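Local coordinates for DNA replication regulator protein HobA (Helicobacter pylori, PDB 2UVP), which is required for the initiation of DNA replication and increases the binding of the initiator DnaA to the oriC region, at residues A[22-27]-A[157-162]; A[56-61]-A[70-75]; A[84-89]-A[174-179]; A[104-109]-A[134-139]; A[128-133]-A[145-150]. All blocks are in the same frame, centred on the assembly; numbering follows the deposited sequence.

Contact 1 of 5, residues A[22-27]-A[157-162]; sequences GEFIAQ and HDSLLD
The ring of Phe24 lies against the side chain of Leu160, and this pair makes up most of the close packing between helix 10-28 and the turn that leads into helix 161-180. Phe24 CE2 comes to 3.6 Å from Leu160 CD1, and the leucine approaches the ring obliquely, with CG and both methyls near the CD2-CE2 bond. The aromatic side chain gets there because its CG stands opposite the backbone N (chi1 -170°), which directs the ring at the turn. Ser159 OG lies at the ring edge, near the ring plane, 3.6 Å from Phe24 CE2. Leu160 CD2 also reaches toward Ile25, more loosely, 4.3 Å from Ile25 CG1; Ile25 packs in addition on an apolar side chain of another subunit. Both Phe24 and Ser159 are largely solvent-exposed, so the patch is a surface one. Asp158 holds the turn in shape: its OD1 accepts from Leu160 N at 2.8 Å, above the carboxylate plane, while its OD2 forms a salt bridge with Lys164. Leu160 sits at the N-cap position of helix 161-180, and the bond from its N to Asp158 OD1 closes an Asx turn inside a type I beta turn.

Contact 2 of 5, residues A[56-61]-A[70-75]; sequences LLVSAD and YILSNL
This is a buried, wholly apolar strand-to-helix contact in the beta-alpha-beta unit formed by strand 55-60, helix 65-75 and strand 88-90. The crossover helix packs on one face of the parallel sheet, as in alpha/beta folds of the SIS clan to which the family belongs. Val58 carries the strand's share. Its CA is 8.2 Å from the CA of Ile71, a gap that the branched side chains of the two residues bridge. Each methyl of the valine has its own neighbour on the helix. Val58 CG1, the branch trans to the main-chain nitrogen (chi1 -169°), meets the end of the isoleucine, 4.0 Å from Ile71 CD1, and has Ile71 CG2 only slightly farther away. The other branch turns to Leu72, whose chain runs past the valine in the opposite direction. The two helix residues thus straddle Val58, and it is the methyl ends of their side chains that touch it.

Neighbouring elements close the layer on both sides: Val58 and Leu72 also pack on Val88 of the adjoining strand. Helix 161-180 lies alongside helix 65-75, and Ile71 touches both its Phe169 and Trp119 of the sheet. On the reverse face of the strand the polar Ser59 points away from helix 65-75, and its OG is hydrogen-bonded to His120. Back at the interface, Leu72 CD1 approaches the branch point of the valine, 4.1 Å from Val58 CB and 4.2 Å from Val58 CG2.

Contact 3 of 5, residues A[84-89]-A[174-179]; sequences PLLSVI and NALFSV
The parallel alpha/beta sheet and its covering helix 161-180 meet here, where the segment leading into strand 88-90, outermost in the sheet within this chain, sets Pro84 and Leu86 against Leu176 and Phe177 of the helix. Leu86 and Leu176 meet end to end, Leu86 CD1 standing 4.1 Å from Leu176 CD2. This meeting spans a wide gap, since the CA atoms of Leu86 and Leu176 are 11.0 Å apart; a chi1 of 173° directs Leu176 at Leu86. The Phe177 ring starts off alongside the interface, but its far end swings in: CE2 lies 4.0 Å from Pro84 CD, and CZ is a looser 4.5 Å from Leu86 CD1. Both approaches to the ring are oblique. In the sheet, strand 88-90 pairs with strand 55-60, and Leu86 sits just ahead of it, packed also on Leu75 of the beta-alpha-beta crossover helix 65-75. Its side chain therefore fills the corner between two helices that cover the same side of the sheet. Phe177 has a further edge-to-face partner in Tyr181, four residues on. Within the helix, Asn174 O accepts two bonds from Ser178, one from N and one from OG at 2.8 Å, and the two donors arrive from opposite faces of the carbonyl plane, the hydroxyl 38° out of it.

Contact 4 of 5, residues A[104-109]-A[134-139]; sequences LSLATI and LSKIPS
The helical segment 104-109 runs beside an irregular connection, 134-139, with the CA atoms of Leu106 and Ser135 8.4 Å apart at their nearest. In this parallel alpha/beta fold the connection links helix 127-133 to strand 139-143, so the contact ties helix 102-112 to a beta-alpha-beta crossover on the same face of the sheet. Leu106 is the helix residue that does the touching. A chi1 of -172° sets its CG beside the carbonyl carbon, sending the two methyls outward to separate neighbours on the loop.

CD1 settles between Ser135 and Ile137, whereas CD2 meets the aliphatic part of Lys136. The bent chain of that lysine brings CE against Leu106 CD2, at 3.9 Å, and its side chain also touches Glu110. Leu106 and Ile137 lie alongside each other, pointing opposite ways. Beneath them Ile137 rests on Pro116 and Phe118 of the central strand, so the contact grades from an exposed lysine into the buried core.

Ser135 contributes a polar atom to this apolar surface. Its OG lies 3.5 Å from Leu106 CD1, but its stronger polar partner is Ile132 O, in the last turn of the preceding helix. A weak bond, 3.4 Å, runs from Ile137 N to Ser135 OG within the loop. The methyls Leu106 CD1 and Ile137 CD1 are modelled 3.3 Å apart, an unusually short separation whose exact value is doubtful.

Contact 5 of 5, residues A[128-133]-A[145-150]; sequences GLKTIL and EELKED
The loop 145-150, which follows strand 139-143 and carries the calcium-binding residues Glu146 and Glu149, packs here against the last turn of helix 127-133. Leu147 makes the larger share of the contact. With its CG swung to the far side of CB from N (chi1 170°), the two methyls spread over the helix surface. CD2 presses against the start of Leu133, 3.7 Å from Leu133 CB, while CD1 touches the aliphatic part of Lys130, 3.8 Å from Lys130 CD. The lysine chain, bent at several bonds, crosses the leucine at a slant, so its methylenes rather than its ammonium group make the contact. On the sheet side both Leu133 and Leu147 pack on Leu141 of strand 139-143, which places the pair above the parallel sheet of this alpha/beta fold; Leu133 also covers Phe118 and His120.

Lys148, the next residue, passes the end of the helix. Its chain stays extended until the last bend (chi4 -86°), with CD 3.3 Å and CE 3.4 Å from Leu133 O. These are methylene approaches to the carbonyl oxygen. NZ turns toward the neighbouring acid and forms a long salt bridge, 4.0 Å, with Glu149 OE2.

The chemistry is thus divided. Apolar carbons hold the middle of the loop to the helix, while the calcium-binding carboxylates make no contact with it; at this long distance Lys148 may partly offset the charge of Glu149. Whether the calcium ions matter physiologically is not known.

In the fold
Contacts 2 to 5 surround one parallel sheet and its covering helices; contact 1 lies apart. Contacts 2 and 3 lie with centres about 12 Å apart and meet through backbone pairing of strands 55-60 and 88-90; contact 2 closes before contact 3 opens. Contacts 4 and 5 are similarly close, about 11 Å between centres, and alternate along the chain, with Leu134 packing on Leu147. Contact 2 touches contact 4 through Leu57 and Ile109. Contact 1 is about 35 Å from contact 4 centre to centre, yet shares helix 161-180 with contact 3: the turn leading into that helix touches helix 10-28, while its later part meets the segment before strand 88-90.

Contact 1 of 5, residues A[22-27]-A[157-162]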
# COMPACT_ATOMS: atom_id res chain seq x y z
N GLY A 22 31.54 -14.56 1.27
CA GLY A 22 31.22 -15.81 0.58
C GLY A 22 31.69 -17.00 1.41
O GLY A 22 31.03 -18.02 1.46
N GLU A 23 32.83 -16.84 2.10
CA GLU A 23 33.36 -17.93 2.93
C GLU A 23 32.43 -18.25 4.09
O GLU A 23 32.20 -19.43 4.41
CB GLU A 23 34.80 -17.61 3.39
CG GLU A 23 35.79 -17.72 2.22
CD GLU A 23 37.26 -17.47 2.60
OE1 GLU A 23 37.54 -17.15 3.79
OE2 GLU A 23 38.13 -17.57 1.70
N PHE A 24 31.84 -17.22 4.69
CA PHE A 24 30.91 -17.44 5.79
C PHE A 24 29.61 -18.08 5.29
O PHE A 24 29.09 -19.00 5.92
CB PHE A 24 30.67 -16.15 6.58
CG PHE A 24 29.92 -16.35 7.86
CD1 PHE A 24 30.40 -17.22 8.85
CD2 PHE A 24 28.73 -15.66 8.11
CE1 PHE A 24 29.69 -17.41 10.06
CE2 PHE A 24 28.02 -15.83 9.32
CZ PHE A 24 28.51 -16.71 10.29
N ILE A 25 29.10 -17.60 4.14
CA ILE A 25 27.94 -18.26 3.52
C ILE A 25 28.20 -19.75 3.33
O ILE A 25 27.35 -20.59 3.68
CB ILE A 25 27.56 -17.58 2.18
CG1 ILE A 25 26.89 -16.23 2.52
CG2 ILE A 25 26.64 -18.49 1.31
CD1 ILE A 25 26.84 -15.23 1.33
N ALA A 26 29.38 -20.08 2.81
CA ALA A 26 29.73 -21.47 2.53
C ALA A 26 29.78 -22.24 3.86
O ALA A 26 29.23 -23.36 3.99
CB ALA A 26 31.09 -21.52 1.86
N GLN A 27 30.42 -21.64 4.85
CA GLN A 27 30.62 -22.32 6.14
C GLN A 27 29.29 -22.73 6.75
O GLN A 27 29.13 -23.84 7.28
CB GLN A 27 31.35 -21.40 7.10
CG GLN A 27 31.69 -22.07 8.42
CD GLN A 27 32.28 -21.10 9.40
OE1 GLN A 27 33.51 -21.04 9.54
NE2 GLN A 27 31.45 -20.36 10.09
N HIS A 157 19.19 -12.74 15.82
CA HIS A 157 20.33 -11.88 15.49
C HIS A 157 21.38 -12.60 14.65
O HIS A 157 22.52 -12.16 14.54
CB HIS A 157 20.92 -11.25 16.75
CG HIS A 157 19.92 -10.44 17.53
ND1 HIS A 157 19.32 -10.91 18.67
CD2 HIS A 157 19.40 -9.22 17.29
CE1 HIS A 157 18.47 -10.00 19.12
NE2 HIS A 157 18.50 -8.96 18.30
N ASP A 158 20.96 -13.70 14.05
CA ASP A 158 21.76 -14.45 13.08
C ASP A 158 21.98 -13.52 11.88
O ASP A 158 21.01 -13.07 11.23
CB ASP A 158 20.97 -15.71 12.72
CG ASP A 158 21.59 -16.54 11.61
OD1 ASP A 158 22.67 -16.19 11.06
OD2 ASP A 158 20.97 -17.58 11.30
N SER A 159 23.25 -13.21 11.60
CA SER A 159 23.54 -12.31 10.48
C SER A 159 23.09 -12.90 9.14
O SER A 159 22.95 -12.16 8.19
CB SER A 159 25.01 -11.93 10.40
OG SER A 159 25.81 -13.08 10.15
N LEU A 160 22.89 -14.23 9.09
CA LEU A 160 22.44 -14.93 7.87
C LEU A 160 20.93 -15.19 7.80
O LEU A 160 20.45 -15.84 6.86
CB LEU A 160 23.25 -16.23 7.63
CG LEU A 160 24.77 -16.02 7.52
CD1 LEU A 160 25.44 -17.40 7.36
CD2 LEU A 160 25.16 -15.14 6.33
N LEU A 161 20.19 -14.64 8.78
CA LEU A 161 18.75 -14.84 8.86
C LEU A 161 18.04 -14.62 7.52
O LEU A 161 17.21 -15.44 7.12
CB LEU A 161 18.13 -13.95 9.93
CG LEU A 161 16.60 -14.09 10.00
CD1 LEU A 161 16.19 -15.51 10.49
CD2 LEU A 161 16.03 -12.98 10.89
N ASP A 162 18.34 -13.50 6.86
CA ASP A 162 17.62 -13.16 5.63
C ASP A 162 17.77 -14.27 4.56
O ASP A 162 16.80 -14.63 3.91
CB ASP A 162 18.09 -11.81 5.10
CG ASP A 162 17.76 -10.66 6.06
OD1 ASP A 162 16.92 -10.85 6.98
OD2 ASP A 162 18.35 -9.57 5.90

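Contact 2 of 5, residues A[56-61]-A[70-75]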
# COMPACT_ATOMS: atom_id res chain seq x y z
N LEU A 56 -4.19 -19.61 3.65
CA LEU A 56 -3.05 -19.21 4.47
C LEU A 56 -3.12 -17.71 4.72
O LEU A 56 -3.15 -16.91 3.77
CB LEU A 56 -1.72 -19.55 3.77
CG LEU A 56 -1.43 -21.03 3.57
CD1 LEU A 56 -0.23 -21.17 2.65
CD2 LEU A 56 -1.16 -21.69 4.92
N LEU A 57 -3.18 -17.34 5.99
CA LEU A 57 -3.26 -15.93 6.35
C LEU A 57 -1.87 -15.58 6.84
O LEU A 57 -1.46 -16.00 7.93
CB LEU A 57 -4.31 -15.69 7.45
CG LEU A 57 -5.78 -15.52 6.98
CD1 LEU A 57 -6.28 -16.68 6.17
CD2 LEU A 57 -6.65 -15.27 8.23
N VAL A 58 -1.16 -14.80 6.04
CA VAL A 58 0.27 -14.62 6.25
C VAL A 58 0.55 -13.28 6.93
O VAL A 58 0.06 -12.22 6.50
CB VAL A 58 1.07 -14.70 4.90
CG1 VAL A 58 2.58 -14.78 5.18
CG2 VAL A 58 0.67 -15.94 4.09
N SER A 59 1.35 -13.33 7.99
CA SER A 59 1.75 -12.12 8.69
C SER A 59 3.25 -12.17 8.98
O SER A 59 3.86 -13.25 8.97
CB SER A 59 0.97 -11.96 10.01
OG SER A 59 1.15 -13.08 10.86
N ALA A 60 3.83 -11.00 9.27
CA ALA A 60 5.28 -10.90 9.61
C ALA A 60 5.51 -9.69 10.47
O ALA A 60 4.75 -8.71 10.40
CB ALA A 60 6.11 -10.79 8.35
N ASP A 61 6.59 -9.73 11.25
CA ASP A 61 6.98 -8.57 12.04
C ASP A 61 7.42 -7.39 11.16
O ASP A 61 7.57 -7.53 9.94
CB ASP A 61 8.01 -8.97 13.13
CG ASP A 61 9.39 -9.31 12.57
OD1 ASP A 61 9.74 -8.92 11.44
OD2 ASP A 61 10.16 -9.97 13.31
N TYR A 70 7.50 -11.20 -0.34
CA TYR A 70 8.15 -12.31 -1.06
C TYR A 70 7.26 -13.55 -1.07
O TYR A 70 7.10 -14.18 -2.11
CB TYR A 70 9.46 -12.62 -0.37
CG TYR A 70 10.30 -13.67 -1.08
CD1 TYR A 70 11.13 -13.32 -2.13
CD2 TYR A 70 10.28 -15.00 -0.65
CE1 TYR A 70 11.94 -14.28 -2.76
CE2 TYR A 70 11.07 -15.98 -1.28
CZ TYR A 70 11.90 -15.60 -2.33
OH TYR A 70 12.72 -16.52 -2.98
N ILE A 71 6.67 -13.88 0.07
CA ILE A 71 5.79 -15.06 0.14
C ILE A 71 4.61 -14.91 -0.83
O ILE A 71 4.31 -15.80 -1.63
CB ILE A 71 5.32 -15.30 1.59
CG1 ILE A 71 6.51 -15.79 2.44
CG2 ILE A 71 4.17 -16.31 1.64
CD1 ILE A 71 6.22 -15.79 3.94
N LEU A 72 3.92 -13.78 -0.73
CA LEU A 72 2.76 -13.54 -1.57
C LEU A 72 3.10 -13.57 -3.06
O LEU A 72 2.40 -14.21 -3.85
CB LEU A 72 2.13 -12.19 -1.21
CG LEU A 72 1.22 -12.05 0.02
CD1 LEU A 72 1.36 -13.11 1.08
CD2 LEU A 72 1.44 -10.65 0.63
N SER A 73 4.19 -12.91 -3.46
CA SER A 73 4.50 -12.84 -4.89
C SER A 73 5.03 -14.15 -5.43
O SER A 73 4.83 -14.45 -6.60
CB SER A 73 5.49 -11.71 -5.24
OG SER A 73 6.69 -11.85 -4.53
N ASN A 74 5.72 -14.91 -4.59
CA ASN A 74 6.20 -16.21 -5.06
C ASN A 74 5.11 -17.26 -5.13
O ASN A 74 5.10 -18.09 -6.07
CB ASN A 74 7.39 -16.75 -4.25
CG ASN A 74 8.69 -16.05 -4.59
OD1 ASN A 74 8.92 -14.90 -4.19
ND2 ASN A 74 9.54 -16.73 -5.33
N LEU A 75 4.20 -17.25 -4.16
CA LEU A 75 3.14 -18.25 -4.14
C LEU A 75 2.14 -18.02 -5.27
O LEU A 75 1.67 -18.98 -5.88
CB LEU A 75 2.43 -18.31 -2.79
CG LEU A 75 3.27 -19.01 -1.70
CD1 LEU A 75 2.55 -19.00 -0.35
CD2 LEU A 75 3.67 -20.43 -2.09

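Contact 3 of 5, residues A[84-89]-A[174-179]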
# COMPACT_ATOMS: atom_id res chain seq x y z
N PRO A 84 -1.88 -23.60 -9.84
CA PRO A 84 -3.17 -23.23 -9.26
C PRO A 84 -3.09 -21.82 -8.69
O PRO A 84 -1.99 -21.34 -8.39
CB PRO A 84 -3.34 -24.21 -8.11
CG PRO A 84 -1.92 -24.58 -7.72
CD PRO A 84 -1.17 -24.61 -9.02
N LEU A 85 -4.23 -21.17 -8.54
CA LEU A 85 -4.29 -19.94 -7.76
C LEU A 85 -4.39 -20.32 -6.29
O LEU A 85 -5.43 -20.84 -5.84
CB LEU A 85 -5.50 -19.10 -8.17
CG LEU A 85 -5.70 -17.76 -7.43
CD1 LEU A 85 -4.53 -16.79 -7.67
CD2 LEU A 85 -7.02 -17.14 -7.88
N LEU A 86 -3.35 -20.05 -5.51
CA LEU A 86 -3.35 -20.55 -4.13
C LEU A 86 -4.05 -19.60 -3.18
O LEU A 86 -4.04 -18.39 -3.40
CB LEU A 86 -1.94 -20.85 -3.64
CG LEU A 86 -1.18 -21.91 -4.42
CD1 LEU A 86 0.28 -21.76 -4.04
CD2 LEU A 86 -1.71 -23.30 -4.04
N SER A 87 -4.71 -20.16 -2.17
CA SER A 87 -5.49 -19.36 -1.25
C SER A 87 -4.58 -18.72 -0.18
O SER A 87 -4.39 -19.27 0.91
CB SER A 87 -6.59 -20.22 -0.62
OG SER A 87 -7.36 -19.43 0.27
N VAL A 88 -4.03 -17.54 -0.50
CA VAL A 88 -3.03 -16.87 0.33
C VAL A 88 -3.49 -15.44 0.53
O VAL A 88 -3.89 -14.75 -0.43
CB VAL A 88 -1.63 -16.88 -0.36
CG1 VAL A 88 -0.54 -16.26 0.58
CG2 VAL A 88 -1.22 -18.28 -0.81
N ILE A 89 -3.46 -14.99 1.78
CA ILE A 89 -3.96 -13.68 2.15
C ILE A 89 -2.90 -12.93 2.95
O ILE A 89 -2.22 -13.53 3.80
CB ILE A 89 -5.23 -13.83 3.02
CG1 ILE A 89 -6.40 -14.40 2.19
CG2 ILE A 89 -5.61 -12.53 3.71
CD1 ILE A 89 -6.77 -15.74 2.61
N ASN A 174 9.02 -25.94 -2.99
CA ASN A 174 9.40 -27.18 -3.68
C ASN A 174 8.65 -28.38 -3.11
O ASN A 174 8.18 -29.24 -3.86
CB ASN A 174 10.90 -27.39 -3.60
CG ASN A 174 11.62 -26.71 -4.71
OD1 ASN A 174 11.87 -27.31 -5.78
ND2 ASN A 174 11.94 -25.44 -4.50
N ALA A 175 8.52 -28.40 -1.78
CA ALA A 175 7.79 -29.47 -1.11
C ALA A 175 6.34 -29.45 -1.54
O ALA A 175 5.81 -30.47 -1.96
CB ALA A 175 7.90 -29.34 0.38
N LEU A 176 5.72 -28.28 -1.49
CA LEU A 176 4.32 -28.14 -1.94
C LEU A 176 4.07 -28.64 -3.37
O LEU A 176 3.14 -29.42 -3.59
CB LEU A 176 3.88 -26.68 -1.82
CG LEU A 176 2.52 -26.31 -2.39
CD1 LEU A 176 1.41 -27.10 -1.72
CD2 LEU A 176 2.29 -24.79 -2.22
N PHE A 177 4.86 -28.17 -4.33
CA PHE A 177 4.63 -28.53 -5.72
C PHE A 177 5.07 -29.94 -6.02
O PHE A 177 4.49 -30.62 -6.88
CB PHE A 177 5.25 -27.50 -6.67
CG PHE A 177 4.40 -26.29 -6.81
CD1 PHE A 177 4.47 -25.27 -5.87
CD2 PHE A 177 3.48 -26.20 -7.84
CE1 PHE A 177 3.67 -24.16 -5.96
CE2 PHE A 177 2.64 -25.09 -7.95
CZ PHE A 177 2.74 -24.07 -7.01
N SER A 178 6.08 -30.41 -5.29
CA SER A 178 6.44 -31.82 -5.35
C SER A 178 5.24 -32.70 -5.02
O SER A 178 5.02 -33.70 -5.71
CB SER A 178 7.63 -32.14 -4.45
OG SER A 178 8.81 -31.64 -5.06
N VAL A 179 4.45 -32.35 -4.01
CA VAL A 179 3.26 -33.17 -3.76
C VAL A 179 2.12 -32.88 -4.74
O VAL A 179 1.46 -33.81 -5.21
CB VAL A 179 2.84 -33.35 -2.25
CG1 VAL A 179 3.87 -32.81 -1.25
CG2 VAL A 179 1.43 -32.88 -1.96

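Contact 4 of 5, residues A[104-109]-A[134-139]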
# COMPACT_ATOMS: atom_id res chain seq x y z
N LEU A 104 -12.47 -10.08 19.17
CA LEU A 104 -13.19 -9.56 18.00
C LEU A 104 -12.58 -10.05 16.69
O LEU A 104 -13.29 -10.60 15.85
CB LEU A 104 -13.30 -8.04 18.00
CG LEU A 104 -14.44 -7.35 18.76
CD1 LEU A 104 -14.55 -5.89 18.33
CD2 LEU A 104 -15.77 -8.06 18.57
N SER A 105 -11.27 -9.85 16.52
CA SER A 105 -10.61 -10.32 15.29
C SER A 105 -10.81 -11.81 15.08
O SER A 105 -11.16 -12.24 13.98
CB SER A 105 -9.11 -9.99 15.30
OG SER A 105 -8.89 -8.61 15.50
N LEU A 106 -10.61 -12.61 16.12
CA LEU A 106 -10.72 -14.05 15.98
C LEU A 106 -12.11 -14.48 15.49
O LEU A 106 -12.23 -15.27 14.55
CB LEU A 106 -10.39 -14.74 17.31
CG LEU A 106 -10.27 -16.26 17.26
CD1 LEU A 106 -8.92 -16.65 16.68
CD2 LEU A 106 -10.42 -16.79 18.69
N ALA A 107 -13.15 -13.94 16.13
CA ALA A 107 -14.51 -14.30 15.77
C ALA A 107 -14.80 -13.90 14.32
O ALA A 107 -15.44 -14.66 13.58
CB ALA A 107 -15.50 -13.63 16.72
N THR A 108 -14.34 -12.72 13.92
CA THR A 108 -14.58 -12.26 12.56
C THR A 108 -13.82 -13.13 11.56
O THR A 108 -14.35 -13.49 10.51
CB THR A 108 -14.26 -10.75 12.39
OG1 THR A 108 -15.11 -9.98 13.27
CG2 THR A 108 -14.50 -10.30 10.94
N ILE A 109 -12.59 -13.50 11.90
CA ILE A 109 -11.81 -14.40 11.04
C ILE A 109 -12.50 -15.77 10.88
O ILE A 109 -12.65 -16.28 9.76
CB ILE A 109 -10.36 -14.53 11.58
CG1 ILE A 109 -9.64 -13.19 11.42
CG2 ILE A 109 -9.58 -15.66 10.88
CD1 ILE A 109 -8.42 -13.05 12.30
N LEU A 134 -2.10 -18.09 19.63
CA LEU A 134 -2.36 -19.03 20.73
C LEU A 134 -3.68 -19.82 20.58
O LEU A 134 -3.91 -20.80 21.30
CB LEU A 134 -2.39 -18.26 22.05
CG LEU A 134 -1.32 -18.43 23.15
CD1 LEU A 134 -0.02 -19.08 22.67
CD2 LEU A 134 -1.04 -17.11 23.83
N SER A 135 -4.52 -19.38 19.64
CA SER A 135 -5.86 -19.93 19.47
C SER A 135 -5.89 -21.35 18.89
O SER A 135 -4.84 -21.95 18.64
CB SER A 135 -6.73 -18.98 18.63
OG SER A 135 -6.42 -19.08 17.25
N LYS A 136 -7.10 -21.88 18.69
CA LYS A 136 -7.34 -23.22 18.16
C LYS A 136 -7.00 -23.30 16.68
O LYS A 136 -6.75 -24.39 16.15
CB LYS A 136 -8.82 -23.62 18.34
CG LYS A 136 -9.60 -22.85 19.41
CD LYS A 136 -10.16 -21.52 18.86
CE LYS A 136 -10.22 -20.43 19.93
NZ LYS A 136 -8.91 -20.25 20.63
N ILE A 137 -7.00 -22.15 15.99
CA ILE A 137 -6.82 -22.13 14.55
C ILE A 137 -5.43 -22.70 14.23
O ILE A 137 -4.47 -22.42 14.95
CB ILE A 137 -7.02 -20.71 13.92
CG1 ILE A 137 -8.49 -20.29 13.98
CG2 ILE A 137 -6.63 -20.69 12.44
CD1 ILE A 137 -8.93 -19.66 15.28
N PRO A 138 -5.33 -23.55 13.20
CA PRO A 138 -4.05 -24.10 12.77
C PRO A 138 -3.05 -22.99 12.44
O PRO A 138 -3.45 -21.88 12.07
CB PRO A 138 -4.41 -24.88 11.51
CG PRO A 138 -5.86 -25.22 11.68
CD PRO A 138 -6.45 -24.05 12.38
N SER A 139 -1.76 -23.27 12.62
CA SER A 139 -0.72 -22.28 12.33
C SER A 139 0.59 -22.89 11.82
O SER A 139 0.87 -24.08 12.00
CB SER A 139 -0.48 -21.38 13.54
OG SER A 139 -0.01 -22.12 14.64

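Contact 5 of 5, residues A[128-133]-A[145-150]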
# COMPACT_ATOMS: atom_id res chain seq x y z
N GLY A 128 -2.49 -8.86 21.00
CA GLY A 128 -3.62 -9.32 20.21
C GLY A 128 -3.22 -10.39 19.20
O GLY A 128 -3.93 -11.39 19.03
N LEU A 129 -2.09 -10.19 18.54
CA LEU A 129 -1.56 -11.20 17.63
C LEU A 129 -1.18 -12.46 18.42
O LEU A 129 -1.49 -13.57 18.01
CB LEU A 129 -0.35 -10.66 16.85
CG LEU A 129 0.23 -11.62 15.78
CD1 LEU A 129 -0.82 -12.00 14.71
CD2 LEU A 129 1.47 -11.01 15.15
N LYS A 130 -0.51 -12.27 19.56
CA LYS A 130 -0.13 -13.41 20.39
C LYS A 130 -1.35 -14.25 20.73
O LYS A 130 -1.34 -15.46 20.56
CB LYS A 130 0.60 -12.95 21.66
CG LYS A 130 1.16 -14.10 22.48
CD LYS A 130 2.61 -13.83 22.88
CE LYS A 130 2.72 -13.19 24.25
NZ LYS A 130 3.97 -13.65 24.95
N THR A 131 -2.43 -13.59 21.15
CA THR A 131 -3.67 -14.28 21.50
C THR A 131 -4.24 -15.07 20.31
O THR A 131 -4.73 -16.18 20.48
CB THR A 131 -4.71 -13.26 22.05
OG1 THR A 131 -4.16 -12.62 23.21
CG2 THR A 131 -6.00 -13.95 22.43
N ILE A 132 -4.15 -14.50 19.11
CA ILE A 132 -4.68 -15.15 17.92
C ILE A 132 -3.85 -16.41 17.60
O ILE A 132 -4.40 -17.48 17.32
CB ILE A 132 -4.73 -14.14 16.74
CG1 ILE A 132 -6.09 -13.43 16.76
CG2 ILE A 132 -4.50 -14.83 15.41
CD1 ILE A 132 -6.16 -12.23 15.87
N LEU A 133 -2.53 -16.26 17.69
CA LEU A 133 -1.64 -17.36 17.36
C LEU A 133 -1.74 -18.47 18.40
O LEU A 133 -1.52 -19.64 18.09
CB LEU A 133 -0.21 -16.85 17.19
CG LEU A 133 -0.03 -15.85 16.04
CD1 LEU A 133 1.40 -15.40 15.95
CD2 LEU A 133 -0.51 -16.40 14.70
N GLU A 145 11.24 -17.69 19.27
CA GLU A 145 11.10 -18.59 20.42
C GLU A 145 9.77 -19.32 20.35
O GLU A 145 8.80 -18.78 19.82
CB GLU A 145 11.23 -17.85 21.75
CG GLU A 145 10.37 -16.61 21.90
CD GLU A 145 10.70 -15.85 23.19
OE1 GLU A 145 10.53 -16.45 24.29
OE2 GLU A 145 11.13 -14.67 23.10
N GLU A 146 9.74 -20.55 20.86
CA GLU A 146 8.54 -21.36 20.77
C GLU A 146 7.41 -20.68 21.53
O GLU A 146 7.61 -20.17 22.63
CB GLU A 146 8.77 -22.78 21.29
CG GLU A 146 7.61 -23.72 20.93
CD GLU A 146 7.78 -25.14 21.42
OE1 GLU A 146 8.80 -25.79 21.09
OE2 GLU A 146 6.88 -25.64 22.12
N LEU A 147 6.22 -20.67 20.94
CA LEU A 147 5.09 -20.03 21.57
C LEU A 147 4.21 -21.06 22.26
O LEU A 147 3.78 -20.86 23.38
CB LEU A 147 4.27 -19.26 20.51
CG LEU A 147 2.90 -18.69 20.88
CD1 LEU A 147 3.05 -17.45 21.77
CD2 LEU A 147 2.11 -18.37 19.63
N LYS A 148 4.02 -22.19 21.59
CA LYS A 148 2.80 -22.97 21.76
C LYS A 148 3.15 -24.42 21.47
O LYS A 148 3.79 -25.08 22.29
CB LYS A 148 1.78 -22.39 20.75
CG LYS A 148 0.33 -22.87 20.80
CD LYS A 148 -0.40 -22.35 19.52
CE LYS A 148 -1.88 -22.70 19.49
NZ LYS A 148 -2.16 -24.05 18.93
N GLU A 149 2.73 -24.92 20.31
CA GLU A 149 3.13 -26.24 19.81
C GLU A 149 4.47 -26.10 19.09
O GLU A 149 5.10 -25.03 19.14
CB GLU A 149 2.07 -26.78 18.84
CG GLU A 149 0.60 -26.59 19.28
CD GLU A 149 0.21 -27.41 20.50
OE1 GLU A 149 0.94 -28.36 20.88
OE2 GLU A 149 -0.85 -27.10 21.10
N ASP A 150 4.92 -27.17 18.45
CA ASP A 150 6.14 -27.12 17.64
C ASP A 150 6.05 -25.94 16.68
O ASP A 150 5.01 -25.71 16.04
CB ASP A 150 6.32 -28.40 16.83
CG ASP A 150 6.67 -29.61 17.69
OD1 ASP A 150 6.83 -30.71 17.12
OD2 ASP A 150 6.80 -29.45 18.93